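Local coordinates for cytochrome C3, A dimeric class III c-type cytochrome (Desulfovibrio gigas, PDB 1GYO), which probably carries electrons through four bis-histidine c-type hemes per chain, two such tetraheme chains being joined as a disulfide-linked dimer, at residues D2-T10 against G22-K30. Numbering follows the deposited sequence.
Sequences DVPCKVVIT and GKVEMSHAK. With HEC (heme c), chain C.
The two-stranded antiparallel sheet of the class III cytochrome c fold leads here into an axial-histidine site: Val-7 pairs with Met-26 and Ile-9 with Val-24 through straight backbone hydrogen bonds, and just past the second strand His-28 NE2 binds the heme iron at 2.0 Å. The far ring nitrogen, His-28 ND1, donates to Pro-4 O (2.7 Å), bent (135° at the hydrogen) and 26° out of the ring plane; this bond restrains the ring's rotation and may make the imidazole a somewhat stronger electron donor to the iron. Val-3 CG1 sits 3.6 Å from the centroid of the His-28 ring in a CH-pi contact, while Met-26 CE lies over the opposite face. Bent at chi2 and chi3, Met-26 also brings SD to 3.5 Å from heme CHD. Branched Val-7 and Ile-9 fill the same heme-facing side. On the largely exposed face bearing Lys-6, Val-8 and Glu-25, charges suit the solvent: in one of two conformers Lys-6 NZ forms a salt bridge with Glu-25 OE2 from above the carboxylate plane (2.8 Å). Where the connecting loop leaves and returns, Thr-10 OG1 donates to Gly-22 O (2.6 Å). His-40 completes the iron's axial pair; Cys-5 is disulfide-bonded to Cys-46 of the second subunit, and strand 2-3 extends the sheet into that subunit.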
ATOM      1  N   ASP A   2      -0.989   3.426  10.101  1.00 13.43           N
ATOM      2  CA  ASP A   2       0.428   3.622  10.256  1.00 12.53           C
ATOM      3  C   ASP A   2       1.125   2.360   9.807  1.00 12.92           C
ATOM      4  O   ASP A   2       0.936   1.327  10.444  1.00 15.55           O
ATOM      5  CB  ASP A   2       0.788   3.902  11.715  1.00 13.47           C
ATOM      6  CG  ASP A   2       2.251   4.151  11.958  1.00 14.41           C
ATOM      7  OD1 ASP A   2       2.930   4.576  11.018  1.00 15.79           O
ATOM      8  OD2 ASP A   2       2.697   3.959  13.118  1.00 17.29           O
ATOM      9  N   VAL A   3       1.879   2.412   8.732  1.00 12.23           N
ATOM     10  CA  VAL A   3       2.651   1.265   8.242  1.00 12.52           C
ATOM     11  C   VAL A   3       3.983   1.338   8.973  1.00 12.58           C
ATOM     12  O   VAL A   3       4.783   2.275   8.731  1.00 13.30           O
ATOM     13  CB  VAL A   3       2.868   1.329   6.748  1.00 13.05           C
ATOM     14  CG1 VAL A   3       3.753   0.164   6.294  1.00 14.99           C
ATOM     15  CG2 VAL A   3       1.531   1.350   6.004  1.00 13.56           C
ATOM     16  N   PRO A   4       4.277   0.443   9.904  1.00 12.99           N
ATOM     17  CA  PRO A   4       5.516   0.603  10.677  1.00 12.99           C
ATOM     18  C   PRO A   4       6.717   0.532   9.781  1.00 12.93           C
ATOM     19  O   PRO A   4       6.836  -0.342   8.910  1.00 14.26           O
ATOM     20  CB  PRO A   4       5.460  -0.592  11.663  1.00 14.42           C
ATOM     21  CG  PRO A   4       3.987  -0.796  11.791  0.56 15.52           C
ATOM     22  CD  PRO A   4       3.457  -0.719  10.351  1.00 13.72           C
ATOM     23  N   CYS A   5       7.671   1.426   9.968  1.00 13.43           N
ATOM     24  CA  CYS A   5       8.891   1.357   9.169  1.00 14.01           C
ATOM     25  C   CYS A   5       9.710   0.134   9.520  1.00 12.97           C
ATOM     26  O   CYS A   5      10.329  -0.375   8.582  1.00 14.47           O
ATOM     27  CB  CYS A   5       9.675   2.668   9.300  1.00 16.17           C
ATOM     28  SG  CYS A   5       8.835   4.036   8.402  1.00 17.79           S
ATOM     29  N   LYS A   6       9.678  -0.309  10.774  1.00 13.63           N
ATOM     30  CA  LYS A   6      10.329  -1.587  11.125  1.00 13.95           C
ATOM     31  C   LYS A   6       9.346  -2.378  11.977  1.00 13.96           C
ATOM     32  O   LYS A   6       8.723  -1.780  12.858  1.00 15.06           O
ATOM     33  CB  LYS A   6      11.671  -1.385  11.821  0.62 17.05           C
ATOM     34  CG  LYS A   6      12.412  -2.667  12.130  0.62 20.06           C
ATOM     35  CD  LYS A   6      13.515  -2.481  13.177  0.62 28.76           C
ATOM     36  CE  LYS A   6      14.643  -1.642  12.622  0.62 40.66           C
ATOM     37  NZ  LYS A   6      15.963  -1.919  13.271  0.62 37.34           N
ATOM     38  N   VAL A   7       9.236  -3.659  11.700  1.00 16.37           N
ATOM     39  CA  VAL A   7       8.389  -4.588  12.410  1.00 17.92           C
ATOM     40  C   VAL A   7       9.299  -5.663  13.028  1.00 17.12           C
ATOM     41  O   VAL A   7      10.313  -6.026  12.455  1.00 17.70           O
ATOM     42  CB  VAL A   7       7.267  -5.254  11.573  1.00 18.86           C
ATOM     43  CG1 VAL A   7       6.270  -4.210  11.033  1.00 21.24           C
ATOM     44  CG2 VAL A   7       7.801  -6.041  10.409  1.00 20.05           C
ATOM     45  N   VAL A   8       8.912  -6.154  14.183  1.00 18.40           N
ATOM     46  CA  VAL A   8       9.579  -7.328  14.751  1.00 17.97           C
ATOM     47  C   VAL A   8       8.593  -8.474  14.680  1.00 16.04           C
ATOM     48  O   VAL A   8       7.455  -8.416  15.170  1.00 19.21           O
ATOM     49  CB  VAL A   8       9.992  -7.108  16.215  1.00 29.37           C
ATOM     50  CG1 VAL A   8      10.651  -8.383  16.722  1.00 38.26           C
ATOM     51  CG2 VAL A   8      10.890  -5.864  16.303  1.00 32.21           C
ATOM     52  N   ILE A   9       8.986  -9.494  13.959  1.00 13.98           N
ATOM     53  CA  ILE A   9       8.211 -10.646  13.662  1.00 13.61           C
ATOM     54  C   ILE A   9       8.628 -11.748  14.661  1.00 13.66           C
ATOM     55  O   ILE A   9       9.814 -11.999  14.804  1.00 14.89           O
ATOM     56  CB  ILE A   9       8.397 -11.106  12.216  1.00 13.02           C
ATOM     57  CG1 ILE A   9       8.259  -9.984  11.206  1.00 13.29           C
ATOM     58  CG2 ILE A   9       7.397 -12.255  11.909  1.00 13.58           C
ATOM     59  CD1 ILE A   9       8.722 -10.376   9.796  1.00 13.48           C
ATOM     60  N   THR A  10       7.644 -12.349  15.293  1.00 15.99           N
ATOM     61  CA  THR A  10       7.983 -13.446  16.231  1.00 17.05           C
ATOM     62  C   THR A  10       6.923 -14.546  16.155  1.00 14.94           C
ATOM     63  O   THR A  10       6.145 -14.582  15.194  1.00 15.83           O
ATOM     64  CB  THR A  10       8.272 -12.893  17.605  1.00 19.40           C
ATOM     65  OG1 THR A  10       8.815 -13.920  18.487  1.00 20.89           O
ATOM     66  CG2 THR A  10       6.979 -12.351  18.180  1.00 23.27           C
ATOM     67  N   GLY A  22      14.022 -16.869  17.207  1.00 15.50           N
ATOM     68  CA  GLY A  22      12.714 -16.440  17.690  1.00 17.74           C
ATOM     69  C   GLY A  22      12.190 -15.129  17.207  1.00 15.69           C
ATOM     70  O   GLY A  22      10.965 -14.919  17.316  1.00 18.64           O
ATOM     71  N   LYS A  23      13.046 -14.237  16.730  1.00 15.55           N
ATOM     72  CA  LYS A  23      12.623 -12.893  16.337  1.00 17.42           C
ATOM     73  C   LYS A  23      13.352 -12.460  15.078  1.00 16.00           C
ATOM     74  O   LYS A  23      14.565 -12.683  14.950  1.00 17.22           O
ATOM     75  CB  LYS A  23      12.882 -11.819  17.414  1.00 26.54           C
ATOM     76  CG  LYS A  23      11.968 -11.881  18.611  1.00 32.42           C
ATOM     77  CD  LYS A  23      12.183 -10.830  19.647  1.00 46.03           C
ATOM     78  CE  LYS A  23      13.108  -9.683  19.365  1.00 58.63           C
ATOM     79  NZ  LYS A  23      13.246  -8.779  20.584  1.00 95.81           N
ATOM     80  N   VAL A  24      12.655 -11.813  14.172  1.00 14.43           N
ATOM     81  CA  VAL A  24      13.267 -11.284  12.948  1.00 13.49           C
ATOM     82  C   VAL A  24      12.713  -9.884  12.684  1.00 14.16           C
ATOM     83  O   VAL A  24      11.499  -9.689  12.756  1.00 15.87           O
ATOM     84  CB  VAL A  24      12.943 -12.166  11.718  1.00 12.19           C
ATOM     85  CG1 VAL A  24      13.354 -11.512  10.425  1.00 13.73           C
ATOM     86  CG2 VAL A  24      13.560 -13.565  11.914  1.00 13.99           C
ATOM     87  N   GLU A  25      13.570  -8.947  12.376  1.00 14.77           N
ATOM     88  CA  GLU A  25      13.139  -7.606  12.027  1.00 17.14           C
ATOM     89  C   GLU A  25      12.962  -7.529  10.537  1.00 16.96           C
ATOM     90  O   GLU A  25      13.710  -8.119   9.747  1.00 20.75           O
ATOM     91  CB  GLU A  25      14.193  -6.588  12.466  1.00 22.00           C
ATOM     92  CG  GLU A  25      14.490  -6.619  13.925  1.00 30.01           C
ATOM     93  CD  GLU A  25      15.433  -5.469  14.337  1.00 33.09           C
ATOM     94  OE1 GLU A  25      15.534  -5.349  15.574  1.00 49.78           O
ATOM     95  OE2 GLU A  25      16.053  -4.748  13.530  1.00 47.00           O
ATOM     96  N   MET A  26      11.955  -6.762  10.115  1.00 15.13           N
ATOM     97  CA  MET A  26      11.791  -6.468   8.711  1.00 14.75           C
ATOM     98  C   MET A  26      11.488  -4.993   8.546  1.00 13.93           C
ATOM     99  O   MET A  26      10.710  -4.403   9.293  1.00 15.68           O
ATOM    100  CB  MET A  26      10.616  -7.228   8.107  1.00 15.16           C
ATOM    101  CG  MET A  26      10.556  -7.211   6.595  1.00 16.77           C
ATOM    102  SD  MET A  26       8.890  -7.268   5.923  1.00 17.21           S
ATOM    103  CE  MET A  26       8.430  -5.621   6.252  1.00 18.33           C
ATOM    104  N   SER A  27      12.153  -4.403   7.553  1.00 14.11           N
ATOM    105  CA  SER A  27      11.955  -2.979   7.270  1.00 13.97           C
ATOM    106  C   SER A  27      11.013  -2.787   6.119  1.00 12.53           C
ATOM    107  O   SER A  27      11.279  -3.198   4.984  1.00 14.11           O
ATOM    108  CB  SER A  27      13.307  -2.367   6.932  1.00 16.50           C
ATOM    109  OG  SER A  27      13.052  -1.018   6.459  1.00 16.67           O
ATOM    110  N   HIS A  28       9.877  -2.124   6.370  1.00 12.86           N
ATOM    111  CA  HIS A  28       9.034  -1.707   5.231  1.00 12.72           C
ATOM    112  C   HIS A  28       9.765  -0.692   4.367  1.00 13.72           C
ATOM    113  O   HIS A  28       9.588  -0.669   3.164  1.00 14.57           O
ATOM    114  CB  HIS A  28       7.697  -1.123   5.673  1.00 12.33           C
ATOM    115  CG  HIS A  28       6.616  -2.120   5.999  1.00 11.57           C
ATOM    116  ND1 HIS A  28       6.266  -2.424   7.284  1.00 12.69           N
ATOM    117  CD2 HIS A  28       5.788  -2.857   5.227  1.00 11.87           C
ATOM    118  CE1 HIS A  28       5.231  -3.313   7.245  1.00 11.83           C
ATOM    119  NE2 HIS A  28       4.934  -3.589   6.012  1.00 11.29           N
ATOM    120  N   ALA A  29      10.606   0.158   4.974  1.00 14.59           N
ATOM    121  CA  ALA A  29      11.349   1.150   4.193  1.00 16.44           C
ATOM    122  C   ALA A  29      12.244   0.490   3.156  1.00 16.22           C
ATOM    123  O   ALA A  29      12.248   0.876   1.982  1.00 18.10           O
ATOM    124  CB  ALA A  29      12.183   2.037   5.146  1.00 18.83           C
ATOM    125  N   LYS A  30      12.974  -0.542   3.582  1.00 15.49           N
ATOM    126  CA  LYS A  30      13.884  -1.212   2.672  1.00 16.41           C
ATOM    127  C   LYS A  30      13.158  -1.955   1.564  1.00 15.99           C
ATOM    128  O   LYS A  30      13.699  -2.141   0.473  1.00 17.57           O
ATOM    129  CB  LYS A  30      14.799  -2.200   3.424  1.00 17.82           C
ATOM    130  CG  LYS A  30      15.826  -1.530   4.294  1.00 21.95           C
ATOM    131  CD  LYS A  30      16.860  -0.778   3.443  1.00 35.56           C
ATOM    132  CE  LYS A  30      17.985  -0.188   4.261  1.00 40.28           C
ATOM    133  NZ  LYS A  30      19.179   0.179   3.399  1.00 79.92           N
TER
HETATM  134 FE   HEC C 111       3.474  -4.859   5.444  1.00 10.97          FE
HETATM  135  CHA HEC C 111       3.062  -5.527   8.752  1.00 12.56           C
HETATM  136  CHB HEC C 111       1.037  -2.507   5.619  1.00 13.20           C
HETATM  137  CHC HEC C 111       4.223  -3.870   2.317  1.00 12.31           C
HETATM  138  CHD HEC C 111       5.478  -7.518   5.134  1.00 11.32           C
HETATM  139  NA  HEC C 111       2.315  -4.135   6.904  1.00 12.26           N
HETATM  140  C1A HEC C 111       2.288  -4.512   8.231  1.00 12.84           C
HETATM  141  C2A HEC C 111       1.304  -3.754   8.971  1.00 14.20           C
HETATM  142  C3A HEC C 111       0.712  -2.922   8.072  1.00 13.91           C
HETATM  143  C4A HEC C 111       1.340  -3.158   6.796  1.00 12.97           C
HETATM  144  CMA HEC C 111      -0.391  -1.924   8.306  1.00 15.57           C
HETATM  145  CAA HEC C 111       1.037  -3.868  10.427  1.00 16.22           C
HETATM  146  CBA HEC C 111       0.145  -5.008  10.852  1.00 18.93           C
HETATM  147  CGA HEC C 111       0.078  -5.207  12.361  1.00 20.81           C
HETATM  148  O1A HEC C 111       1.103  -5.012  13.048  1.00 33.87           O
HETATM  149  O2A HEC C 111      -0.979  -5.553  12.872  1.00 26.15           O
HETATM  150  NB  HEC C 111       2.750  -3.480   4.194  1.00 12.41           N
HETATM  151  C1B HEC C 111       1.701  -2.611   4.411  1.00 13.22           C
HETATM  152  C2B HEC C 111       1.445  -1.812   3.232  1.00 13.80           C
HETATM  153  C3B HEC C 111       2.375  -2.167   2.294  1.00 13.06           C
HETATM  154  C4B HEC C 111       3.175  -3.207   2.906  1.00 12.54           C
HETATM  155  CMB HEC C 111       0.353  -0.793   3.114  1.00 15.99           C
HETATM  156  CAB HEC C 111       2.587  -1.616   0.917  1.00 14.74           C
HETATM  157  CBB HEC C 111       2.891  -0.126   0.845  1.00 16.43           C
HETATM  158  NC  HEC C 111       4.666  -5.530   4.026  1.00 11.38           N
HETATM  159  C1C HEC C 111       4.885  -4.978   2.781  1.00 11.61           C
HETATM  160  C2C HEC C 111       5.853  -5.752   2.031  1.00 12.09           C
HETATM  161  C3C HEC C 111       6.181  -6.797   2.822  1.00 11.43           C
HETATM  162  C4C HEC C 111       5.429  -6.676   4.038  1.00 11.30           C
HETATM  163  CMC HEC C 111       6.280  -5.415   0.632  1.00 13.42           C
HETATM  164  CAC HEC C 111       7.084  -7.970   2.508  1.00 12.42           C
HETATM  165  CBC HEC C 111       8.490  -7.539   2.063  1.00 13.13           C
HETATM  166  ND  HEC C 111       4.149  -6.225   6.707  1.00 11.59           N
HETATM  167  C1D HEC C 111       4.936  -7.328   6.372  1.00 11.36           C
HETATM  168  C2D HEC C 111       5.127  -8.171   7.522  1.00 12.46           C
HETATM  169  C3D HEC C 111       4.553  -7.537   8.577  1.00 12.61           C
HETATM  170  C4D HEC C 111       3.894  -6.375   8.054  1.00 12.09           C
HETATM  171  CMD HEC C 111       5.879  -9.493   7.525  1.00 12.44           C
HETATM  172  CAD HEC C 111       4.564  -8.008  10.009  1.00 14.35           C
HETATM  173  CBD HEC C 111       3.396  -8.946  10.274  1.00 18.03           C
HETATM  174  CGD HEC C 111       3.585  -9.976  11.336  1.00 22.38           C
HETATM  175  O1D HEC C 111       2.894 -11.024  11.238  1.00 27.01           O
HETATM  176  O2D HEC C 111       4.379  -9.817  12.263  1.00 22.48           O